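Predicted ATPase of the ABC class (PDB 5D6A) binds the ATP analogue AMP-PNP and is probably an ATPase of the ABC class, its wider cellular role being unassigned. Local coordinates at residues D54-D60 / R72-R77. Residues are numbered along the deposited sequence; the frame is centred on the assembly and turned at random.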
loop_
_atom_site.group_PDB
_atom_site.type_symbol
_atom_site.label_atom_id
_atom_site.label_comp_id
_atom_site.label_asym_id
_atom_site.label_seq_id
_atom_site.Cartn_x
_atom_site.Cartn_y
_atom_site.Cartn_z
ATOM N N ASP A 54 10.461 7.549 44.386
ATOM C CA ASP A 54 9.095 7.911 43.984
ATOM C C ASP A 54 8.407 6.913 43.057
ATOM O O ASP A 54 7.236 7.097 42.724
ATOM C CB ASP A 54 9.105 9.272 43.279
ATOM C CG ASP A 54 9.608 10.389 44.163
ATOM O OD1 ASP A 54 10.083 10.105 45.283
ATOM O OD2 ASP A 54 9.536 11.559 43.727
ATOM N N PHE A 55 9.114 5.869 42.634
ATOM C CA PHE A 55 8.525 4.907 41.706
ATOM C C PHE A 55 9.312 3.610 41.608
ATOM O O PHE A 55 10.422 3.498 42.126
ATOM C CB PHE A 55 8.452 5.536 40.312
ATOM C CG PHE A 55 9.790 5.926 39.751
ATOM C CD1 PHE A 55 10.357 7.154 40.067
ATOM C CD2 PHE A 55 10.480 5.071 38.901
ATOM C CE1 PHE A 55 11.590 7.517 39.553
ATOM C CE2 PHE A 55 11.712 5.430 38.384
ATOM C CZ PHE A 55 12.268 6.655 38.710
ATOM N N ASP A 56 8.709 2.633 40.938
ATOM C CA ASP A 56 9.335 1.346 40.687
ATOM C C ASP A 56 9.711 1.329 39.214
ATOM O O ASP A 56 8.877 1.621 38.359
ATOM C CB ASP A 56 8.375 0.195 40.993
ATOM C CG ASP A 56 8.001 0.112 42.464
ATOM O OD1 ASP A 56 8.635 0.795 43.292
ATOM O OD2 ASP A 56 7.073 -0.653 42.795
ATOM N N LEU A 57 10.968 1.011 38.920
ATOM C CA LEU A 57 11.448 0.961 37.545
ATOM C C LEU A 57 11.582 -0.485 37.104
ATOM O O LEU A 57 12.179 -1.302 37.806
ATOM C CB LEU A 57 12.799 1.664 37.421
ATOM C CG LEU A 57 13.382 1.782 36.008
ATOM C CD1 LEU A 57 12.444 2.549 35.086
ATOM C CD2 LEU A 57 14.746 2.453 36.053
ATOM N N PHE A 58 11.027 -0.794 35.937
ATOM C CA PHE A 58 11.080 -2.140 35.382
ATOM C C PHE A 58 11.791 -2.121 34.033
ATOM O O PHE A 58 11.437 -1.341 33.154
ATOM C CB PHE A 58 9.666 -2.700 35.211
ATOM C CG PHE A 58 8.880 -2.765 36.488
ATOM C CD1 PHE A 58 8.127 -1.677 36.913
ATOM C CD2 PHE A 58 8.891 -3.914 37.270
ATOM C CE1 PHE A 58 7.402 -1.733 38.094
ATOM C CE2 PHE A 58 8.169 -3.976 38.451
ATOM C CZ PHE A 58 7.425 -2.885 38.863
ATOM N N ILE A 59 12.801 -2.974 33.889
ATOM C CA ILE A 59 13.556 -3.104 32.645
ATOM C C ILE A 59 13.250 -4.513 32.148
ATOM O O ILE A 59 13.845 -5.485 32.609
ATOM C CB ILE A 59 15.059 -2.883 32.884
ATOM C CG1 ILE A 59 15.264 -1.534 33.591
ATOM C CG2 ILE A 59 15.825 -2.945 31.569
ATOM C CD1 ILE A 59 16.701 -1.174 33.889
ATOM N N ASP A 60 12.312 -4.606 31.208
ATOM C CA ASP A 60 11.806 -5.893 30.713
ATOM C C ASP A 60 12.592 -6.589 29.610
ATOM O O ASP A 60 12.878 -7.781 29.717
ATOM C CB ASP A 60 10.366 -5.707 30.235
ATOM C CG ASP A 60 9.450 -5.211 31.332
ATOM O OD1 ASP A 60 9.693 -5.534 32.514
ATOM O OD2 ASP A 60 8.471 -4.509 31.010
ATOM N N ARG A 72 12.892 -2.168 26.181
ATOM C CA ARG A 72 11.610 -1.817 26.782
ATOM C C ARG A 72 11.728 -1.567 28.287
ATOM O O ARG A 72 12.356 -2.343 29.012
ATOM C CB ARG A 72 10.591 -2.929 26.539
ATOM C CG ARG A 72 10.351 -3.269 25.077
ATOM C CD ARG A 72 9.266 -4.324 24.963
ATOM N NE ARG A 72 8.997 -4.743 23.587
ATOM C CZ ARG A 72 8.165 -4.130 22.744
ATOM N NH1 ARG A 72 7.513 -3.027 23.102
ATOM N NH2 ARG A 72 7.994 -4.617 21.522
ATOM N N PHE A 73 11.115 -0.472 28.735
ATOM C CA PHE A 73 11.101 -0.065 30.139
ATOM C C PHE A 73 9.670 0.202 30.600
ATOM O O PHE A 73 8.787 0.461 29.786
ATOM C CB PHE A 73 11.913 1.223 30.327
ATOM C CG PHE A 73 13.402 1.018 30.373
ATOM C CD1 PHE A 73 14.095 0.536 29.271
ATOM C CD2 PHE A 73 14.122 1.372 31.510
ATOM C CE1 PHE A 73 15.470 0.367 29.319
ATOM C CE2 PHE A 73 15.497 1.214 31.558
ATOM C CZ PHE A 73 16.173 0.711 30.462
ATOM N N ARG A 74 9.451 0.127 31.908
ATOM C CA ARG A 74 8.148 0.423 32.501
ATOM C C ARG A 74 8.373 1.095 33.839
ATOM O O ARG A 74 9.353 0.808 34.521
ATOM C CB ARG A 74 7.297 -0.835 32.692
ATOM C CG ARG A 74 6.944 -1.555 31.402
ATOM C CD ARG A 74 5.976 -2.707 31.623
ATOM N NE ARG A 74 6.501 -3.727 32.535
ATOM C CZ ARG A 74 6.202 -3.834 33.830
ATOM N NH1 ARG A 74 5.347 -3.002 34.416
ATOM N NH2 ARG A 74 6.756 -4.804 34.547
ATOM N N ALA A 75 7.471 1.994 34.211
ATOM C CA ALA A 75 7.579 2.705 35.479
ATOM C C ALA A 75 6.217 2.787 36.143
ATOM O O ALA A 75 5.215 3.045 35.481
ATOM C CB ALA A 75 8.145 4.096 35.259
ATOM N N PHE A 76 6.189 2.577 37.454
ATOM C CA PHE A 76 4.941 2.616 38.204
ATOM C C PHE A 76 4.955 3.680 39.293
ATOM O O PHE A 76 5.956 3.856 39.980
ATOM C CB PHE A 76 4.660 1.244 38.822
ATOM C CG PHE A 76 3.487 1.235 39.754
ATOM C CD1 PHE A 76 2.193 1.167 39.261
ATOM C CD2 PHE A 76 3.678 1.299 41.129
ATOM C CE1 PHE A 76 1.109 1.164 40.119
ATOM C CE2 PHE A 76 2.600 1.296 41.993
ATOM C CZ PHE A 76 1.313 1.226 41.488
ATOM N N ARG A 77 3.831 4.381 39.441
ATOM C CA ARG A 77 3.679 5.409 40.464
ATOM C C ARG A 77 2.324 5.336 41.148
ATOM O O ARG A 77 1.295 5.488 40.494
ATOM C CB ARG A 77 3.826 6.806 39.877
ATOM C CG ARG A 77 5.183 7.116 39.286
ATOM C CD ARG A 77 5.428 8.607 39.399
ATOM N NE ARG A 77 5.581 8.996 40.805
ATOM C CZ ARG A 77 5.655 10.249 41.251
ATOM N NH1 ARG A 77 5.801 10.478 42.551
ATOM N NH2 ARG A 77 5.578 11.275 40.411
#
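Phe58 and Arg74 face each other as a hydrogen-bonded pair of an antiparallel beta hairpin. Their backbones are joined both ways, Phe58 N to Arg74 O at 2.7 Å and Arg74 N to Phe58 O at 2.8 Å. Asp56 and Phe76 are likewise joined by two backbone hydrogen bonds, two residues along, past the non-hydrogen-bonded pair Leu57 and Ala75. Asp60 N adds a bond to Arg72 O.

Charge gathers on the Phe58 side of the sheet. The Arg74 guanidinium lies flat over one face of the Phe58 ring, the planes 22° apart. It is an off-centre cation-pi stack, and Arg74 CZ lies 4.4 Å from the centroid of the Phe58 ring. Arg74 is bent at its third torsion (chi3 -60°), which folds the guanidinium back over Phe58. Asp60 OD2 meets the edge of the Arg74 guanidinium, nearly in its plane. It takes the NE hydrogen through its syn lone pair in a salt bridge, Arg74 NE to Asp60 OD2 2.6 Å. Glu139 forms a second salt bridge, to NH1 of the same arginine.

At the other end of the hairpin, Arg77 NE donates to Asp54 O at 3.2 Å, from above the carbonyl plane. The Asp54 carboxylate is instead bridged to Arg171.

Apolar groups meet on the opposite side. Ile59 sets CG2 over a face of the Phe73 ring, 4.1 Å from its centroid, a CH-pi contact. Leu57 CD1 comes to the edge of that ring, 4.1 Å from Phe73 CD2.

The hairpin lies inside an antiparallel sheet of the N-terminal region. Strand 48-51 flanks 56-61, and strand 137-144 flanks 71-78. Helix 155-172 packs on Phe55 and Ala75.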